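Local atomic coordinates of Lmo0135 protein (PDB entry 5ISU), a protein that is probably the extracellular substrate-binding component of an ABC transporter and likely takes part in peptide uptake. Residues Arg276-Arg285 with Asp458-Ser466; Gln322-Val331 with Tyr359-Val369. All coordinates share one frame; numbering follows the deposited sequence.

Contact 1 of 2, residues Arg276-Arg285 with Asp458-Ser466; sequences RQALSYALDR and DDAVIYPIS
The Tyr463 ring lies between Leu283 and Arg285: Leu283 CD1 sits over the centre of one face, a CH-pi contact 3.8 Å from the centroid, and the guanidinium of Arg285 stacks flat on the opposite face, planes 13° apart and offset so that NH1 lies toward the ring's rim. Water 2 lies at the ring edge, linking Tyr463 OH to Leu283 O. In this family 5 solute-binding protein the contact fits helix 273-281 and the start of the next helix against the N-terminal end of strand 462-475. Arg285 reaches the ring with an extended chain, and its NE and NH1 grip Pro464 O side-on, NE at 2.9 Å. Because that carbonyl lies near the guanidinium plane, the two bonds help fix the rotation of the group on the ring. Arg276 repeats the side-on grip where helix 442-458 stops in a Schellman motif with Ala460 as C-prime residue. A bend at chi3 (-60°) turns its guanidinium edge to the Asp459 carbonyl, and NH1 bonds to Leu270 O. Between the two arginines, water 1 donates to Ser280 OG and Ile462 O. Asp459 O accepts from Arg276 NE at 3.0 Å and NH2 at 2.8 Å, while NE also bonds weakly to Ala460 O.

Contact 2 of 2, residues Gln322-Val331 with Tyr359-Val369; sequences QDIAKAKKLV and YLQQQYKEIGV
Ile367 fills the middle of the contact, its CG2 methyl meeting both Ile324 CG2 and Ala327 CB at 3.8 Å, one helical turn apart along 324-334. That methyl stands anti to the carbonyl carbon of Ile367, while CG1 takes the place between the backbone N and the carbonyl carbon (chi1 66°). On one flank Val331 and Val369 lie alongside each other, pointing opposite ways, with 3.9 Å between Val331 CG2 and Val369 CG2; Val331 CG1 also rests on the backbone carbonyl of Ile367. On the other flank the Ile324 side chain crosses those of Gln363 and Glu366 at about a right angle, its CD1 coming 3.5 Å from Glu366 OE2. The Gln322 amide lies beside that of Gln363, the two NE2 atoms 3.4 Å apart; both are donors, and Gln363 NE2 gives its hydrogen bond to Ala282 O.

The two helix ends help set the backbone from which these side chains reach. Asp323 is the N-cap of helix 324-334, its OD1 accepting from Lys326 N from above the carboxylate plane. Helix 351-365 closes in a Schellman motif with Gly368, at positive phi, as C-prime residue, and Tyr364 O accepts from both Ile367 N and Val369 N. This turn brings Ile367 and Val369 up to helix 324-334. Behind them, Tyr364 and Leu360 pack on Leu371 of strand 370-376, while Leu330 packs on Ala278 and Tyr281 of helix 273-281.

In the fold
Following the chain from the N terminus, helix 273-281 and the turn into helix 285-292 come first, then helix 324-334, strand 341-347, helix 351-365 and strand 370-376, and much later strand 462-475. Contact 2 closes a short loop of 27 residues around strand 341-347; contact 1 closes one of 172 residues, and contact 2 is nested inside it. Their centres are about 11 Å apart, and segment 276-285 bridges them: Tyr281 O probably accepts from Asp323 N, and Leu279 O from Tyr364 OH. Contact 1 ties helix 273-281 and the start of helix 285-292 to strand 462-475 of the mixed sheet; contact 2 joins helices 324-334 and 351-365, the latter packed on strand 370-376.

Contact 1 of 2, residues Arg276-Arg285 with Asp458-Ser466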
loop_
_atom_site.group_PDB
_atom_site.type_symbol
_atom_site.label_atom_id
_atom_site.label_comp_id
_atom_site.label_asym_id
_atom_site.label_seq_id
_atom_site.Cartn_x
_atom_site.Cartn_y
_atom_site.Cartn_z
ATOM N N ARG A 276 -26.547 9.406 -4.244
ATOM C CA ARG A 276 -25.263 9.046 -3.631
ATOM C C ARG A 276 -25.190 9.521 -2.179
ATOM O O ARG A 276 -24.658 8.811 -1.315
ATOM C CB ARG A 276 -24.069 9.597 -4.431
ATOM C CG ARG A 276 -23.953 9.012 -5.834
ATOM C CD ARG A 276 -22.577 9.191 -6.443
ATOM N NE ARG A 276 -22.174 10.591 -6.563
ATOM C CZ ARG A 276 -22.437 11.392 -7.604
ATOM N NH1 ARG A 276 -23.143 10.963 -8.650
ATOM N NH2 ARG A 276 -21.993 12.647 -7.597
ATOM N N GLN A 277 -25.728 10.712 -1.921
ATOM C CA GLN A 277 -25.748 11.272 -0.572
ATOM C C GLN A 277 -26.733 10.516 0.307
ATOM O O GLN A 277 -26.470 10.294 1.497
ATOM C CB GLN A 277 -26.090 12.750 -0.600
ATOM C CG GLN A 277 -25.003 13.630 -1.196
ATOM C CD GLN A 277 -25.427 15.086 -1.312
ATOM O OE1 GLN A 277 -26.612 15.396 -1.291
ATOM N NE2 GLN A 277 -24.456 15.985 -1.448
ATOM N N ALA A 278 -27.862 10.110 -0.271
ATOM C CA ALA A 278 -28.841 9.318 0.482
ATOM C C ALA A 278 -28.216 7.998 0.956
ATOM O O ALA A 278 -28.424 7.584 2.094
ATOM C CB ALA A 278 -30.073 9.043 -0.359
ATOM N N LEU A 279 -27.416 7.376 0.088
ATOM C CA LEU A 279 -26.764 6.095 0.374
ATOM C C LEU A 279 -25.560 6.239 1.308
ATOM O O LEU A 279 -24.934 5.236 1.679
ATOM C CB LEU A 279 -26.345 5.402 -0.928
ATOM C CG LEU A 279 -27.456 5.084 -1.934
ATOM C CD1 LEU A 279 -26.875 4.556 -3.239
ATOM C CD2 LEU A 279 -28.486 4.109 -1.369
ATOM N N SER A 280 -25.225 7.481 1.651
ATOM C CA SER A 280 -24.161 7.768 2.602
ATOM C C SER A 280 -24.820 8.037 3.964
ATOM O O SER A 280 -24.437 7.451 5.000
ATOM C CB SER A 280 -23.329 8.978 2.148
ATOM O OG SER A 280 -22.789 8.758 0.862
ATOM N N TYR A 281 -25.800 8.924 3.958
ATOM C CA TYR A 281 -26.560 9.253 5.171
ATOM C C TYR A 281 -27.269 8.066 5.819
ATOM O O TYR A 281 -27.630 8.134 6.985
ATOM C CB TYR A 281 -27.622 10.321 4.885
ATOM C CG TYR A 281 -27.121 11.742 4.851
ATOM C CD1 TYR A 281 -26.654 12.355 6.014
ATOM C CD2 TYR A 281 -27.217 12.516 3.693
ATOM C CE1 TYR A 281 -26.226 13.676 6.007
ATOM C CE2 TYR A 281 -26.810 13.845 3.685
ATOM C CZ TYR A 281 -26.315 14.416 4.843
ATOM O OH TYR A 281 -25.901 15.721 4.830
ATOM N N ALA A 282 -27.516 7.001 5.066
ATOM C CA ALA A 282 -28.168 5.826 5.638
ATOM C C ALA A 282 -27.215 4.975 6.491
ATOM O O ALA A 282 -27.666 4.086 7.214
ATOM C CB ALA A 282 -28.762 4.967 4.525
ATOM N N LEU A 283 -25.916 5.273 6.428
ATOM C CA LEU A 283 -24.902 4.458 7.084
ATOM C C LEU A 283 -24.252 5.090 8.306
ATOM O O LEU A 283 -24.259 6.309 8.461
ATOM C CB LEU A 283 -23.807 4.139 6.062
ATOM C CG LEU A 283 -24.259 3.559 4.716
ATOM C CD1 LEU A 283 -23.088 3.438 3.756
ATOM C CD2 LEU A 283 -24.935 2.210 4.896
ATOM N N ASP A 284 -23.691 4.227 9.161
ATOM C CA ASP A 284 -22.950 4.636 10.376
ATOM C C ASP A 284 -21.664 3.836 10.489
ATOM O O ASP A 284 -21.682 2.617 10.682
ATOM C CB ASP A 284 -23.762 4.467 11.653
ATOM C CG ASP A 284 -22.936 4.756 12.906
ATOM O OD1 ASP A 284 -22.074 3.930 13.281
ATOM O OD2 ASP A 284 -23.146 5.818 13.520
ATOM N N ARG A 285 -20.554 4.546 10.430
ATOM C CA ARG A 285 -19.240 3.928 10.454
ATOM C C ARG A 285 -18.899 3.023 11.635
ATOM O O ARG A 285 -18.347 1.959 11.409
ATOM C CB ARG A 285 -18.171 5.006 10.294
ATOM C CG ARG A 285 -18.160 5.571 8.887
ATOM C CD ARG A 285 -17.175 6.690 8.714
ATOM N NE ARG A 285 -17.156 7.129 7.315
ATOM C CZ ARG A 285 -17.955 8.069 6.788
ATOM N NH1 ARG A 285 -17.851 8.384 5.499
ATOM N NH2 ARG A 285 -18.858 8.702 7.527
ATOM N N ASP A 458 -17.956 16.260 -0.939
ATOM C CA ASP A 458 -19.189 16.966 -1.321
ATOM C C ASP A 458 -19.970 16.253 -2.423
ATOM O O ASP A 458 -21.183 16.189 -2.343
ATOM C CB ASP A 458 -18.902 18.394 -1.752
ATOM C CG ASP A 458 -18.384 19.258 -0.616
ATOM O OD1 ASP A 458 -18.592 18.906 0.560
ATOM O OD2 ASP A 458 -17.776 20.309 -0.902
ATOM N N ASP A 459 -19.290 15.678 -3.415
ATOM C CA ASP A 459 -19.996 14.964 -4.512
ATOM C C ASP A 459 -20.294 13.496 -4.219
ATOM O O ASP A 459 -20.811 12.767 -5.096
ATOM C CB ASP A 459 -19.239 15.092 -5.846
ATOM C CG ASP A 459 -19.397 16.464 -6.484
ATOM O OD1 ASP A 459 -20.112 17.302 -5.907
ATOM O OD2 ASP A 459 -18.819 16.693 -7.573
ATOM N N ALA A 460 -20.001 13.074 -2.987
ATOM C CA ALA A 460 -20.190 11.700 -2.569
ATOM C C ALA A 460 -19.796 10.724 -3.667
ATOM O O ALA A 460 -20.584 9.859 -4.055
ATOM C CB ALA A 460 -21.624 11.471 -2.118
ATOM N N VAL A 461 -18.570 10.878 -4.157
ATOM C CA VAL A 461 -18.024 10.023 -5.221
ATOM C C VAL A 461 -17.865 8.588 -4.730
ATOM O O VAL A 461 -18.103 7.626 -5.475
ATOM C CB VAL A 461 -16.670 10.558 -5.718
ATOM C CG1 VAL A 461 -16.107 9.666 -6.815
ATOM C CG2 VAL A 461 -16.838 11.985 -6.221
ATOM N N ILE A 462 -17.418 8.458 -3.486
ATOM C CA ILE A 462 -17.295 7.164 -2.826
ATOM C C ILE A 462 -17.834 7.345 -1.415
ATOM O O ILE A 462 -18.271 8.430 -1.061
ATOM C CB ILE A 462 -15.831 6.700 -2.726
ATOM C CG1 ILE A 462 -15.006 7.675 -1.862
ATOM C CG2 ILE A 462 -15.233 6.551 -4.118
ATOM C CD1 ILE A 462 -13.672 7.117 -1.419
ATOM N N TYR A 463 -17.802 6.277 -0.633
ATOM C CA TYR A 463 -18.147 6.319 0.783
ATOM C C TYR A 463 -16.936 5.736 1.526
ATOM O O TYR A 463 -16.768 4.526 1.543
ATOM C CB TYR A 463 -19.413 5.515 1.110
ATOM C CG TYR A 463 -19.815 5.647 2.569
ATOM C CD1 TYR A 463 -20.584 6.712 2.992
ATOM C CD2 TYR A 463 -19.382 4.732 3.524
ATOM C CE1 TYR A 463 -20.933 6.863 4.318
ATOM C CE2 TYR A 463 -19.725 4.867 4.847
ATOM C CZ TYR A 463 -20.510 5.939 5.244
ATOM O OH TYR A 463 -20.889 6.094 6.574
ATOM N N PRO A 464 -16.042 6.592 2.058
ATOM C CA PRO A 464 -14.892 6.059 2.826
ATOM C C PRO A 464 -15.399 5.441 4.117
ATOM O O PRO A 464 -16.040 6.117 4.893
ATOM C CB PRO A 464 -14.031 7.295 3.116
ATOM C CG PRO A 464 -14.605 8.403 2.273
ATOM C CD PRO A 464 -16.032 8.062 2.001
ATOM N N ILE A 465 -15.133 4.155 4.327
ATOM C CA ILE A 465 -15.633 3.472 5.501
ATOM C C ILE A 465 -14.675 3.566 6.676
ATOM O O ILE A 465 -15.026 4.090 7.722
ATOM C CB ILE A 465 -15.898 1.984 5.206
ATOM C CG1 ILE A 465 -16.927 1.821 4.085
ATOM C CG2 ILE A 465 -16.381 1.275 6.464
ATOM C CD1 ILE A 465 -17.055 0.393 3.590
ATOM N N SER A 466 -13.472 3.037 6.509
ATOM C CA SER A 466 -12.506 3.018 7.604
ATOM C C SER A 466 -11.051 2.972 7.191
ATOM O O SER A 466 -10.736 2.554 6.078
ATOM C CB SER A 466 -12.790 1.804 8.488
ATOM O OG SER A 466 -12.746 0.580 7.750
HETATM O O HOH W 1 -20.279 9.603 0.586
HETATM O O HOH W 2 -22.353 8.012 7.684
#

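Contact 2 of 2, residues Gln322-Val331 with Tyr359-Val369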
loop_
_atom_site.group_PDB
_atom_site.type_symbol
_atom_site.label_atom_id
_atom_site.label_comp_id
_atom_site.label_asym_id
_atom_site.label_seq_id
_atom_site.Cartn_x
_atom_site.Cartn_y
_atom_site.Cartn_z
ATOM N N GLN A 322 -24.926 9.495 10.011
ATOM C CA GLN A 322 -26.231 8.820 9.889
ATOM C C GLN A 322 -27.452 9.694 10.188
ATOM O O GLN A 322 -27.567 10.266 11.269
ATOM C CB GLN A 322 -26.284 7.546 10.735
ATOM C CG GLN A 322 -27.325 6.535 10.267
ATOM C CD GLN A 322 -27.354 5.284 11.143
ATOM O OE1 GLN A 322 -27.534 5.362 12.357
ATOM N NE2 GLN A 322 -27.197 4.120 10.521
ATOM N N ASP A 323 -28.322 9.805 9.180
ATOM C CA ASP A 323 -29.587 10.540 9.259
ATOM C C ASP A 323 -30.535 9.852 8.272
ATOM O O ASP A 323 -30.618 10.208 7.090
ATOM C CB ASP A 323 -29.385 12.016 8.925
ATOM C CG ASP A 323 -30.593 12.879 9.270
ATOM O OD1 ASP A 323 -31.743 12.371 9.364
ATOM O OD2 ASP A 323 -30.379 14.097 9.439
ATOM N N ILE A 324 -31.206 8.823 8.766
ATOM C CA ILE A 324 -32.142 8.049 7.959
ATOM C C ILE A 324 -33.308 8.916 7.468
ATOM O O ILE A 324 -33.748 8.770 6.320
ATOM C CB ILE A 324 -32.586 6.779 8.726
ATOM C CG1 ILE A 324 -31.384 5.817 8.814
ATOM C CG2 ILE A 324 -33.757 6.089 8.037
ATOM C CD1 ILE A 324 -31.553 4.668 9.788
ATOM N N ALA A 325 -33.780 9.841 8.303
ATOM C CA ALA A 325 -34.882 10.724 7.886
ATOM C C ALA A 325 -34.460 11.594 6.691
ATOM O O ALA A 325 -35.211 11.728 5.712
ATOM C CB ALA A 325 -35.370 11.587 9.046
ATOM N N LYS A 326 -33.257 12.163 6.762
ATOM C CA LYS A 326 -32.755 12.999 5.668
ATOM C C LYS A 326 -32.467 12.141 4.447
ATOM O O LYS A 326 -32.628 12.598 3.316
ATOM C CB LYS A 326 -31.504 13.768 6.071
ATOM C CG LYS A 326 -31.041 14.744 5.004
ATOM C CD LYS A 326 -29.857 15.565 5.472
ATOM C CE LYS A 326 -29.502 16.638 4.453
ATOM N NZ LYS A 326 -28.331 17.457 4.885
ATOM N N ALA A 327 -32.043 10.901 4.679
ATOM C CA ALA A 327 -31.785 9.975 3.585
ATOM C C ALA A 327 -33.060 9.717 2.810
ATOM O O ALA A 327 -33.025 9.649 1.585
ATOM C CB ALA A 327 -31.217 8.665 4.093
ATOM N N LYS A 328 -34.178 9.555 3.525
ATOM C CA LYS A 328 -35.491 9.346 2.883
ATOM C C LYS A 328 -35.861 10.559 2.014
ATOM O O LYS A 328 -36.392 10.404 0.921
ATOM C CB LYS A 328 -36.584 9.015 3.919
ATOM C CG LYS A 328 -36.480 7.592 4.472
ATOM C CD LYS A 328 -37.509 7.269 5.558
ATOM C CE LYS A 328 -37.221 8.017 6.859
ATOM N NZ LYS A 328 -38.139 7.687 7.997
ATOM N N LYS A 329 -35.568 11.756 2.520
ATOM C CA LYS A 329 -35.781 13.006 1.778
ATOM C C LYS A 329 -35.011 13.038 0.457
ATOM O O LYS A 329 -35.561 13.404 -0.577
ATOM C CB LYS A 329 -35.368 14.228 2.633
ATOM C CG LYS A 329 -36.503 15.000 3.297
ATOM C CD LYS A 329 -37.058 16.035 2.317
ATOM C CE LYS A 329 -38.195 16.868 2.893
ATOM N NZ LYS A 329 -39.438 16.075 3.101
ATOM N N LEU A 330 -33.743 12.648 0.503
ATOM C CA LEU A 330 -32.884 12.671 -0.684
ATOM C C LEU A 330 -33.237 11.620 -1.743
ATOM O O LEU A 330 -33.198 11.910 -2.951
ATOM C CB LEU A 330 -31.416 12.567 -0.267
ATOM C CG LEU A 330 -30.922 13.855 0.398
ATOM C CD1 LEU A 330 -29.723 13.598 1.290
ATOM C CD2 LEU A 330 -30.619 14.924 -0.648
ATOM N N VAL A 331 -33.571 10.412 -1.305
ATOM C CA VAL A 331 -33.955 9.377 -2.262
ATOM C C VAL A 331 -35.249 9.813 -2.998
ATOM O O VAL A 331 -35.418 9.510 -4.176
ATOM C CB VAL A 331 -34.051 7.968 -1.614
ATOM C CG1 VAL A 331 -35.026 7.950 -0.448
ATOM C CG2 VAL A 331 -34.442 6.922 -2.653
ATOM N N TYR A 359 -24.852 -5.140 5.895
ATOM C CA TYR A 359 -25.164 -3.911 6.602
ATOM C C TYR A 359 -25.743 -2.875 5.617
ATOM O O TYR A 359 -26.733 -2.222 5.914
ATOM C CB TYR A 359 -23.939 -3.379 7.342
ATOM C CG TYR A 359 -24.232 -2.104 8.065
ATOM C CD1 TYR A 359 -24.740 -2.106 9.363
ATOM C CD2 TYR A 359 -24.024 -0.890 7.448
ATOM C CE1 TYR A 359 -25.023 -0.918 10.014
ATOM C CE2 TYR A 359 -24.301 0.294 8.094
ATOM C CZ TYR A 359 -24.790 0.274 9.364
ATOM O OH TYR A 359 -25.060 1.474 9.947
ATOM N N LEU A 360 -25.138 -2.736 4.444
ATOM C CA LEU A 360 -25.662 -1.801 3.432
ATOM C C LEU A 360 -27.081 -2.212 3.004
ATOM O O LEU A 360 -27.990 -1.384 2.921
ATOM C CB LEU A 360 -24.752 -1.739 2.202
ATOM C CG LEU A 360 -23.275 -1.382 2.378
ATOM C CD1 LEU A 360 -22.598 -1.292 1.013
ATOM C CD2 LEU A 360 -23.092 -0.085 3.125
ATOM N N GLN A 361 -27.262 -3.501 2.757
ATOM C CA GLN A 361 -28.572 -4.048 2.365
ATOM C C GLN A 361 -29.621 -3.711 3.413
ATOM O O GLN A 361 -30.707 -3.210 3.093
ATOM C CB GLN A 361 -28.492 -5.563 2.211
ATOM C CG GLN A 361 -29.759 -6.209 1.678
ATOM C CD GLN A 361 -29.669 -7.715 1.664
ATOM O OE1 GLN A 361 -29.161 -8.334 2.602
ATOM N NE2 GLN A 361 -30.192 -8.322 0.612
ATOM N N GLN A 362 -29.275 -4.002 4.661
ATOM C CA GLN A 362 -30.115 -3.725 5.819
ATOM C C GLN A 362 -30.454 -2.235 5.890
ATOM O O GLN A 362 -31.626 -1.870 6.003
ATOM C CB GLN A 362 -29.354 -4.129 7.088
ATOM C CG GLN A 362 -30.116 -4.012 8.405
ATOM C CD GLN A 362 -29.176 -3.995 9.608
ATOM O OE1 GLN A 362 -28.310 -3.116 9.727
ATOM N NE2 GLN A 362 -29.358 -4.937 10.514
ATOM N N GLN A 363 -29.426 -1.376 5.788
ATOM C CA GLN A 363 -29.622 0.072 5.911
ATOM C C GLN A 363 -30.351 0.673 4.750
ATOM O O GLN A 363 -31.108 1.618 4.931
ATOM C CB GLN A 363 -28.297 0.816 6.144
ATOM C CG GLN A 363 -27.642 0.480 7.486
ATOM C CD GLN A 363 -28.565 0.707 8.683
ATOM O OE1 GLN A 363 -28.793 -0.204 9.480
ATOM N NE2 GLN A 363 -29.140 1.900 8.778
ATOM N N TYR A 364 -30.114 0.155 3.551
ATOM C CA TYR A 364 -30.819 0.669 2.384
ATOM C C TYR A 364 -32.278 0.226 2.401
ATOM O O TYR A 364 -33.152 1.001 2.011
ATOM C CB TYR A 364 -30.098 0.352 1.065
ATOM C CG TYR A 364 -28.692 0.949 0.967
ATOM C CD1 TYR A 364 -28.347 2.135 1.635
ATOM C CD2 TYR A 364 -27.742 0.388 0.130
ATOM C CE1 TYR A 364 -27.076 2.680 1.528
ATOM C CE2 TYR A 364 -26.470 0.945 0.007
ATOM C CZ TYR A 364 -26.146 2.086 0.707
ATOM O OH TYR A 364 -24.892 2.633 0.582
ATOM N N LYS A 365 -32.554 -0.989 2.877
ATOM C CA LYS A 365 -33.945 -1.420 3.020
ATOM C C LYS A 365 -34.745 -0.387 3.804
ATOM O O LYS A 365 -35.838 -0.002 3.385
ATOM C CB LYS A 365 -34.077 -2.770 3.737
ATOM C CG LYS A 365 -33.946 -3.998 2.853
ATOM C CD LYS A 365 -34.368 -5.258 3.608
ATOM C CE LYS A 365 -34.297 -6.493 2.716
ATOM N NZ LYS A 365 -34.739 -7.732 3.418
ATOM N N GLU A 366 -34.174 0.082 4.915
ATOM C CA GLU A 366 -34.848 1.040 5.793
ATOM C C GLU A 366 -35.125 2.416 5.151
ATOM O O GLU A 366 -35.988 3.153 5.636
ATOM C CB GLU A 366 -34.082 1.193 7.112
ATOM C CG GLU A 366 -34.906 1.861 8.209
ATOM C CD GLU A 366 -34.207 1.903 9.552
ATOM O OE1 GLU A 366 -34.846 2.342 10.536
ATOM O OE2 GLU A 366 -33.028 1.501 9.633
ATOM N N ILE A 367 -34.412 2.766 4.078
ATOM C CA ILE A 367 -34.692 4.039 3.372
ATOM C C ILE A 367 -35.462 3.802 2.058
ATOM O O ILE A 367 -35.480 4.664 1.185
ATOM C CB ILE A 367 -33.425 4.921 3.120
ATOM C CG1 ILE A 367 -32.439 4.268 2.139
ATOM C CG2 ILE A 367 -32.745 5.246 4.437
ATOM C CD1 ILE A 367 -31.396 5.230 1.591
ATOM N N GLY A 368 -36.092 2.633 1.933
ATOM C CA GLY A 368 -36.890 2.287 0.756
ATOM C C GLY A 368 -36.124 1.860 -0.486
ATOM O O GLY A 368 -36.701 1.838 -1.581
ATOM N N VAL A 369 -34.843 1.509 -0.331
ATOM C CA VAL A 369 -33.998 1.082 -1.468
ATOM C C VAL A 369 -33.660 -0.405 -1.341
ATOM O O VAL A 369 -33.197 -0.836 -0.293
ATOM C CB VAL A 369 -32.680 1.905 -1.540
ATOM C CG1 VAL A 369 -31.768 1.397 -2.660
ATOM C CG2 VAL A 369 -32.980 3.388 -1.713
#